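Local coordinates for protein N-deoxyribosyltransferase (Bacillus psychrosaccharolyticus, PDB 6EVS) that catalyses the transfer of 2-deoxyribosyl groups between nucleobases, a reaction used to make modified nucleosides, at residues Leu6-Phe11 with Phe70-Asp75; Ser113-Phe118 with Ala130-Lys135. All blocks are in the same frame, centred on the assembly; numbering follows the deposited sequence.

How the contacts relate
Contacts 1 and 2 lie on the same five-stranded parallel sheet, whose strand order is 2-1-3-4-5. Contact 1 joins strand 3-7 to the central strand 68-72 where both end and is buried in the core. Contact 2 lies at the far margin, where the segment 130-135 borders strand 116-118. Their centres are about 17 Å apart and their nearest atoms about 4 Å apart, without touching; strand 96-99 runs between them and bonds to both 70-75 and 113-118. In enzymes of this family the substrate pocket forms at the C-terminal ends of the sheet strands, so contact 1 probably borders it, whereas contact 2 meets a second subunit of the hexamer.

Contact 1: residues Leu6-Phe11 with Phe70-Asp75; sequences LASPFF and FGIIGD
Ala7 and Gly71 pair in parallel, their CA atoms 4.5 Å apart, and Ala7 makes both of the hydrogen bonds between the segments. Its N donates to Phe70 O at 2.8 Å, while its O accepts from Ile72 N at 2.9 Å, the usual parallel pattern in which one residue binds the two neighbours of its partner. The same carbonyls also take CA-H...O contacts, from Leu6 CA to Phe70 O and from Gly71 CA to Ala7 O, the latter at 3.1 Å.

Apolar packing occupies the face carrying Leu6 and Phe70. Leu6 has CG anti to its backbone N (chi1 178°), and its side chain lies beside that of Phe70, pointing the same way, with CD1 3.9 Å from Phe70 CD2. Leu6 CD1 also approaches Ile72 CD1. Further along, Ser8 CB and OG both rest on Ile72 CB; Ser8 OG donates to the carbonyl of the next residue, Pro9 O, at 2.8 Å, on a lone pair.

Helix 13-28 packs on Leu6, Ser8 and Ile72, helix 80-91 on Ala7 and Pro9, and strands 32-34 and 96-99 continue the sheet beyond Leu6 and Gly71.

Contact 2: residues Ser113-Phe118 with Ala130-Lys135; sequences SLHAYF and ATLPIK
Lys135 O is approached by two neighbouring residues of strand 116-118: Tyr117 N donates a hydrogen bond of 2.8 Å, and Ala116 CA adds a CA-H...O contact at 3.2 Å. Lys135 N in turn gives a nearly straight bond (170°) to His115 O at 3.0 Å. Lys135 thus spans Ala116, binding the residue on either side of it in a single beta bridge, with the two CB atoms 3.8 Å apart.

The ring of His115 provides the side-chain bond. CG of His115 is anti to its backbone N (chi1 -175°), and from there the ring reaches the 130-135 segment, where NE2 donates to Leu132 O at 2.8 Å. The acceptor lies almost in the imidazole plane, yet NE2 sits above the plane of the Leu132 carbonyl. This bond, with the packing of Leu132 and Ile134, helps set the turn of the ring: Leu132 CG packs against His115 CD2, while Ile134 CA covers one face in a CH-pi contact, 4.0 Å from the ring centroid.

Strand 116-118 is the outermost strand of the parallel sheet of this Rossmann-like fold within the chain, bonded to strand 96-99 on one side. The segment that follows helix 121-126 meets its other margin at a steep angle, the two directions differing by 77°, and forms no regular strand.

The aliphatic part of Lys135 crosses Phe118 at about a right angle, CD resting 3.7 Å from Phe118 CE2, and the chain bends beyond it. Tyr117 OH, in contrast, bonds to Glu119. Tyr127 bonds through OH to Pro133 O and meets the Phe118 ring edge-to-face. Asn58 and His62 of a second subunit pack against His115, Leu132 and Ile134, and that same His62 hydrogen-bonds Thr131 O.

Contact 1: residues Leu6-Phe11 with Phe70-Asp75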
ATOM      1  N   LEU A   6     -13.347   6.436  15.139  1.00 24.16           N
ATOM      2  CA  LEU A   6     -14.109   5.617  16.100  1.00 23.52           C
ATOM      3  C   LEU A   6     -14.965   4.638  15.307  1.00 23.35           C
ATOM      4  O   LEU A   6     -16.003   5.014  14.749  1.00 26.09           O
ATOM      5  CB  LEU A   6     -14.941   6.512  17.006  1.00 28.47           C
ATOM      6  CG  LEU A   6     -15.841   5.838  18.034  1.00 30.10           C
ATOM      7  CD1 LEU A   6     -15.008   4.884  18.894  1.00 26.78           C
ATOM      8  CD2 LEU A   6     -16.502   6.916  18.868  1.00 32.54           C
ATOM      9  N   ALA A   7     -14.517   3.383  15.214  1.00 22.49           N
ATOM     10  CA  ALA A   7     -15.246   2.343  14.486  1.00 23.94           C
ATOM     11  C   ALA A   7     -16.197   1.608  15.438  1.00 27.70           C
ATOM     12  O   ALA A   7     -15.760   0.833  16.296  1.00 26.76           O
ATOM     13  CB  ALA A   7     -14.292   1.345  13.831  1.00 22.43           C
ATOM     14  N   SER A   8     -17.504   1.780  15.229  1.00 23.35           N
ATOM     15  CA  SER A   8     -18.494   1.115  16.075  1.00 24.51           C
ATOM     16  C   SER A   8     -19.864   1.202  15.418  1.00 25.67           C
ATOM     17  O   SER A   8     -20.144   2.183  14.722  1.00 28.80           O
ATOM     18  CB  SER A   8     -18.563   1.754  17.465  1.00 26.25           C
ATOM     19  OG  SER A   8     -19.716   1.256  18.192  1.00 31.14           O
ATOM     20  N   PRO A   9     -20.749   0.227  15.624  1.00 27.35           N
ATOM     21  CA  PRO A   9     -22.151   0.437  15.259  1.00 33.49           C
ATOM     22  C   PRO A   9     -22.754   1.524  16.135  1.00 36.02           C
ATOM     23  O   PRO A   9     -22.218   1.871  17.189  1.00 32.21           O
ATOM     24  CB  PRO A   9     -22.805  -0.927  15.524  1.00 39.22           C
ATOM     25  CG  PRO A   9     -21.945  -1.564  16.586  1.00 30.53           C
ATOM     26  CD  PRO A   9     -20.525  -1.094  16.238  1.00 28.43           C
ATOM     27  N   PHE A  10     -23.892   2.069  15.685  1.00 31.06           N
ATOM     28  CA  PHE A  10     -24.568   3.132  16.432  1.00 38.30           C
ATOM     29  C   PHE A  10     -26.056   3.093  16.125  1.00 42.40           C
ATOM     30  O   PHE A  10     -26.696   4.128  15.914  1.00 39.74           O
ATOM     31  CB  PHE A  10     -23.976   4.514  16.134  1.00 38.41           C
ATOM     32  CG  PHE A  10     -23.781   4.806  14.667  1.00 32.43           C
ATOM     33  CD1 PHE A  10     -24.745   5.507  13.952  1.00 34.09           C
ATOM     34  CD2 PHE A  10     -22.630   4.399  14.012  1.00 33.59           C
ATOM     35  CE1 PHE A  10     -24.575   5.790  12.607  1.00 38.72           C
ATOM     36  CE2 PHE A  10     -22.439   4.681  12.669  1.00 32.96           C
ATOM     37  CZ  PHE A  10     -23.417   5.376  11.959  1.00 36.57           C
ATOM     38  N   PHE A  11     -26.629   1.891  16.123  1.00 37.92           N
ATOM     39  CA  PHE A  11     -27.939   1.666  15.533  1.00 42.65           C
ATOM     40  C   PHE A  11     -29.024   1.369  16.551  1.00 46.88           C
ATOM     41  O   PHE A  11     -30.200   1.366  16.173  1.00 45.45           O
ATOM     42  CB  PHE A  11     -27.869   0.522  14.511  1.00 40.60           C
ATOM     43  CG  PHE A  11     -26.690   0.622  13.590  1.00 38.61           C
ATOM     44  CD1 PHE A  11     -26.334   1.848  13.051  1.00 46.53           C
ATOM     45  CD2 PHE A  11     -25.914  -0.485  13.304  1.00 41.17           C
ATOM     46  CE1 PHE A  11     -25.221   1.965  12.219  1.00 45.34           C
ATOM     47  CE2 PHE A  11     -24.812  -0.373  12.466  1.00 42.09           C
ATOM     48  CZ  PHE A  11     -24.467   0.853  11.930  1.00 43.32           C
ATOM     49  N   PHE A  70      -9.961   3.254  16.606  1.00 24.55           N
ATOM     50  CA  PHE A  70     -10.427   2.752  17.900  1.00 25.87           C
ATOM     51  C   PHE A  70     -11.781   2.095  17.679  1.00 33.02           C
ATOM     52  O   PHE A  70     -12.740   2.770  17.299  1.00 28.98           O
ATOM     53  CB  PHE A  70     -10.524   3.897  18.910  1.00 27.26           C
ATOM     54  CG  PHE A  70     -10.788   3.447  20.330  1.00 30.49           C
ATOM     55  CD1 PHE A  70      -9.773   3.455  21.279  1.00 36.70           C
ATOM     56  CD2 PHE A  70     -12.061   3.035  20.718  1.00 33.44           C
ATOM     57  CE1 PHE A  70     -10.016   3.033  22.581  1.00 42.19           C
ATOM     58  CE2 PHE A  70     -12.302   2.616  22.021  1.00 37.55           C
ATOM     59  CZ  PHE A  70     -11.278   2.623  22.949  1.00 41.01           C
ATOM     60  N   GLY A  71     -11.859   0.786  17.901  1.00 29.94           N
ATOM     61  CA  GLY A  71     -13.052   0.016  17.594  1.00 28.97           C
ATOM     62  C   GLY A  71     -13.776  -0.390  18.863  1.00 29.64           C
ATOM     63  O   GLY A  71     -13.163  -0.525  19.927  1.00 31.49           O
ATOM     64  N   ILE A  72     -15.095  -0.573  18.755  1.00 30.44           N
ATOM     65  CA  ILE A  72     -15.901  -1.118  19.845  1.00 32.79           C
ATOM     66  C   ILE A  72     -16.581  -2.383  19.331  1.00 35.65           C
ATOM     67  O   ILE A  72     -17.349  -2.332  18.363  1.00 34.86           O
ATOM     68  CB  ILE A  72     -16.935  -0.105  20.361  1.00 37.30           C
ATOM     69  CG1 ILE A  72     -16.234   1.170  20.838  1.00 41.81           C
ATOM     70  CG2 ILE A  72     -17.817  -0.744  21.473  1.00 37.27           C
ATOM     71  CD1 ILE A  72     -17.187   2.307  21.169  1.00 44.31           C
ATOM     72  N   ILE A  73     -16.251  -3.521  19.932  1.00 60.66           N
ATOM     73  CA  ILE A  73     -16.814  -4.799  19.527  1.00 62.93           C
ATOM     74  C   ILE A  73     -17.441  -5.408  20.764  1.00 65.61           C
ATOM     75  O   ILE A  73     -16.757  -5.595  21.778  1.00 65.70           O
ATOM     76  CB  ILE A  73     -15.754  -5.734  18.919  1.00 65.23           C
ATOM     77  CG1 ILE A  73     -15.319  -5.241  17.535  1.00 61.24           C
ATOM     78  CG2 ILE A  73     -16.286  -7.164  18.843  1.00 72.35           C
ATOM     79  CD1 ILE A  73     -16.312  -5.493  16.440  1.00 62.18           C
ATOM     80  N   GLY A  74     -18.737  -5.679  20.695  1.00 68.22           N
ATOM     81  CA  GLY A  74     -19.463  -6.228  21.824  1.00 71.68           C
ATOM     82  C   GLY A  74     -20.314  -7.412  21.408  1.00 82.21           C
ATOM     83  O   GLY A  74     -19.920  -8.243  20.586  1.00 85.30           O
ATOM     84  N   ASP A  75     -21.501  -7.470  21.999  1.00 79.26           N
ATOM     85  CA  ASP A  75     -22.465  -8.560  21.860  1.00 84.26           C
ATOM     86  C   ASP A  75     -23.496  -8.254  20.785  1.00 86.67           C
ATOM     87  O   ASP A  75     -24.688  -8.475  20.979  1.00 90.02           O
ATOM     88  CB  ASP A  75     -23.152  -8.795  23.198  1.00 88.66           C
ATOM     89  CG  ASP A  75     -22.761 -10.097  23.831  1.00 95.22           C
ATOM     90  OD1 ASP A  75     -22.068 -10.878  23.152  1.00 96.27           O
ATOM     91  OD2 ASP A  75     -23.165 -10.355  24.991  1.00 95.46           O
TER

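Contact 2: residues Ser113-Phe118 with Ala130-Lys135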
ATOM      1  N   SER A 113      -4.973  -8.862  14.922  1.00 28.00           N
ATOM      2  CA  SER A 113      -4.744  -7.626  14.173  1.00 34.92           C
ATOM      3  C   SER A 113      -4.702  -6.391  15.047  1.00 39.17           C
ATOM      4  O   SER A 113      -4.530  -5.290  14.517  1.00 41.86           O
ATOM      5  CB  SER A 113      -5.871  -7.372  13.153  1.00 32.15           C
ATOM      6  OG  SER A 113      -6.252  -8.517  12.451  1.00 50.65           O
ATOM      7  N   LEU A 114      -4.991  -6.513  16.333  1.00 30.79           N
ATOM      8  CA  LEU A 114      -5.119  -5.328  17.158  1.00 25.88           C
ATOM      9  C   LEU A 114      -3.775  -5.034  17.794  1.00 28.47           C
ATOM     10  O   LEU A 114      -2.930  -5.920  17.936  1.00 29.00           O
ATOM     11  CB  LEU A 114      -6.208  -5.504  18.229  1.00 33.55           C
ATOM     12  CG  LEU A 114      -6.120  -6.548  19.324  1.00 41.44           C
ATOM     13  CD1 LEU A 114      -5.277  -6.048  20.499  1.00 38.38           C
ATOM     14  CD2 LEU A 114      -7.543  -6.936  19.795  1.00 32.63           C
ATOM     15  N   HIS A 115      -3.565  -3.772  18.141  1.00 28.40           N
ATOM     16  CA  HIS A 115      -2.345  -3.407  18.847  1.00 28.07           C
ATOM     17  C   HIS A 115      -2.571  -3.248  20.342  1.00 33.36           C
ATOM     18  O   HIS A 115      -1.658  -3.507  21.130  1.00 34.90           O
ATOM     19  CB  HIS A 115      -1.774  -2.093  18.286  1.00 25.69           C
ATOM     20  CG  HIS A 115      -0.457  -1.724  18.890  1.00 28.29           C
ATOM     21  ND1 HIS A 115       0.696  -2.436  18.649  1.00 32.24           N
ATOM     22  CD2 HIS A 115      -0.119  -0.739  19.756  1.00 33.39           C
ATOM     23  CE1 HIS A 115       1.696  -1.891  19.323  1.00 33.79           C
ATOM     24  NE2 HIS A 115       1.231  -0.855  20.000  1.00 33.68           N
ATOM     25  N   ALA A 116      -3.762  -2.808  20.748  1.00 30.61           N
ATOM     26  CA  ALA A 116      -4.066  -2.636  22.159  1.00 31.44           C
ATOM     27  C   ALA A 116      -5.523  -3.013  22.400  1.00 30.15           C
ATOM     28  O   ALA A 116      -6.408  -2.668  21.611  1.00 31.75           O
ATOM     29  CB  ALA A 116      -3.785  -1.201  22.623  1.00 29.45           C
ATOM     30  N   TYR A 117      -5.756  -3.755  23.476  1.00 31.96           N
ATOM     31  CA  TYR A 117      -7.071  -4.273  23.815  1.00 33.15           C
ATOM     32  C   TYR A 117      -7.449  -3.791  25.208  1.00 41.86           C
ATOM     33  O   TYR A 117      -6.640  -3.886  26.142  1.00 36.09           O
ATOM     34  CB  TYR A 117      -7.077  -5.806  23.754  1.00 36.29           C
ATOM     35  CG  TYR A 117      -8.371  -6.438  24.235  1.00 42.31           C
ATOM     36  CD1 TYR A 117      -8.461  -7.023  25.502  1.00 44.94           C
ATOM     37  CD2 TYR A 117      -9.503  -6.440  23.427  1.00 45.65           C
ATOM     38  CE1 TYR A 117      -9.647  -7.602  25.941  1.00 48.89           C
ATOM     39  CE2 TYR A 117     -10.696  -7.009  23.861  1.00 50.27           C
ATOM     40  CZ  TYR A 117     -10.759  -7.592  25.118  1.00 54.68           C
ATOM     41  OH  TYR A 117     -11.933  -8.167  25.564  1.00 55.29           O
ATOM     42  N   PHE A 118      -8.681  -3.289  25.346  1.00 36.36           N
ATOM     43  CA  PHE A 118      -9.182  -2.701  26.584  1.00 39.12           C
ATOM     44  C   PHE A 118     -10.534  -3.293  26.961  1.00 43.15           C
ATOM     45  O   PHE A 118     -11.372  -3.564  26.090  1.00 41.92           O
ATOM     46  CB  PHE A 118      -9.327  -1.176  26.449  1.00 36.42           C
ATOM     47  CG  PHE A 118      -8.060  -0.490  26.051  1.00 34.98           C
ATOM     48  CD1 PHE A 118      -7.789  -0.223  24.717  1.00 41.80           C
ATOM     49  CD2 PHE A 118      -7.121  -0.149  27.015  1.00 42.05           C
ATOM     50  CE1 PHE A 118      -6.606   0.402  24.352  1.00 40.61           C
ATOM     51  CE2 PHE A 118      -5.939   0.468  26.657  1.00 37.51           C
ATOM     52  CZ  PHE A 118      -5.684   0.735  25.335  1.00 32.92           C
ATOM     53  N   ALA A 130       1.154   8.444  23.156  1.00 42.86           N
ATOM     54  CA  ALA A 130       2.356   8.964  22.507  1.00 44.79           C
ATOM     55  C   ALA A 130       3.290   7.834  22.081  1.00 49.12           C
ATOM     56  O   ALA A 130       3.757   7.800  20.936  1.00 47.81           O
ATOM     57  CB  ALA A 130       3.079   9.933  23.445  1.00 48.53           C
ATOM     58  N   THR A 131       3.570   6.893  22.994  1.00 42.37           N
ATOM     59  CA  THR A 131       4.494   5.797  22.722  1.00 38.88           C
ATOM     60  C   THR A 131       3.809   4.553  22.173  1.00 41.43           C
ATOM     61  O   THR A 131       4.491   3.693  21.596  1.00 31.74           O
ATOM     62  CB  THR A 131       5.265   5.417  23.988  1.00 45.63           C
ATOM     63  OG1 THR A 131       4.346   5.072  25.028  1.00 46.88           O
ATOM     64  CG2 THR A 131       6.139   6.574  24.457  1.00 43.31           C
ATOM     65  N   LEU A 132       2.492   4.432  22.353  1.00 36.05           N
ATOM     66  CA  LEU A 132       1.711   3.336  21.791  1.00 32.08           C
ATOM     67  C   LEU A 132       2.258   1.959  22.193  1.00 30.62           C
ATOM     68  O   LEU A 132       2.611   1.147  21.334  1.00 30.88           O
ATOM     69  CB  LEU A 132       1.645   3.481  20.276  1.00 35.05           C
ATOM     70  CG  LEU A 132       0.582   2.746  19.471  1.00 41.41           C
ATOM     71  CD1 LEU A 132      -0.613   3.666  19.230  1.00 40.11           C
ATOM     72  CD2 LEU A 132       1.146   2.253  18.144  1.00 39.19           C
ATOM     73  N   PRO A 133       2.322   1.661  23.486  1.00 32.68           N
ATOM     74  CA  PRO A 133       2.831   0.353  23.891  1.00 34.46           C
ATOM     75  C   PRO A 133       1.867  -0.745  23.475  1.00 39.07           C
ATOM     76  O   PRO A 133       0.660  -0.527  23.301  1.00 36.08           O
ATOM     77  CB  PRO A 133       2.949   0.472  25.413  1.00 35.76           C
ATOM     78  CG  PRO A 133       1.965   1.506  25.787  1.00 35.93           C
ATOM     79  CD  PRO A 133       1.885   2.462  24.645  1.00 35.65           C
ATOM     80  N   ILE A 134       2.420  -1.933  23.254  1.00 34.51           N
ATOM     81  CA  ILE A 134       1.588  -3.052  22.842  1.00 38.52           C
ATOM     82  C   ILE A 134       0.796  -3.537  24.048  1.00 39.07           C
ATOM     83  O   ILE A 134       1.297  -3.545  25.178  1.00 34.46           O
ATOM     84  CB  ILE A 134       2.462  -4.157  22.215  1.00 40.69           C
ATOM     85  CG1 ILE A 134       1.605  -5.210  21.500  1.00 39.70           C
ATOM     86  CG2 ILE A 134       3.439  -4.757  23.211  1.00 38.62           C
ATOM     87  CD1 ILE A 134       2.428  -6.304  20.842  1.00 43.16           C
ATOM     88  N   LYS A 135      -0.467  -3.897  23.832  1.00 32.79           N
ATOM     89  CA  LYS A 135      -1.349  -4.336  24.920  1.00 33.92           C
ATOM     90  C   LYS A 135      -2.219  -5.442  24.352  1.00 39.70           C
ATOM     91  O   LYS A 135      -3.382  -5.223  23.992  1.00 38.66           O
ATOM     92  CB  LYS A 135      -2.180  -3.168  25.454  1.00 37.66           C
ATOM     93  CG  LYS A 135      -2.732  -3.343  26.854  1.00 48.25           C
ATOM     94  CD  LYS A 135      -3.335  -2.030  27.369  1.00 57.03           C
ATOM     95  CE  LYS A 135      -2.802  -1.665  28.767  1.00 68.65           C
ATOM     96  NZ  LYS A 135      -1.534  -0.849  28.749  1.00 68.63           N
TER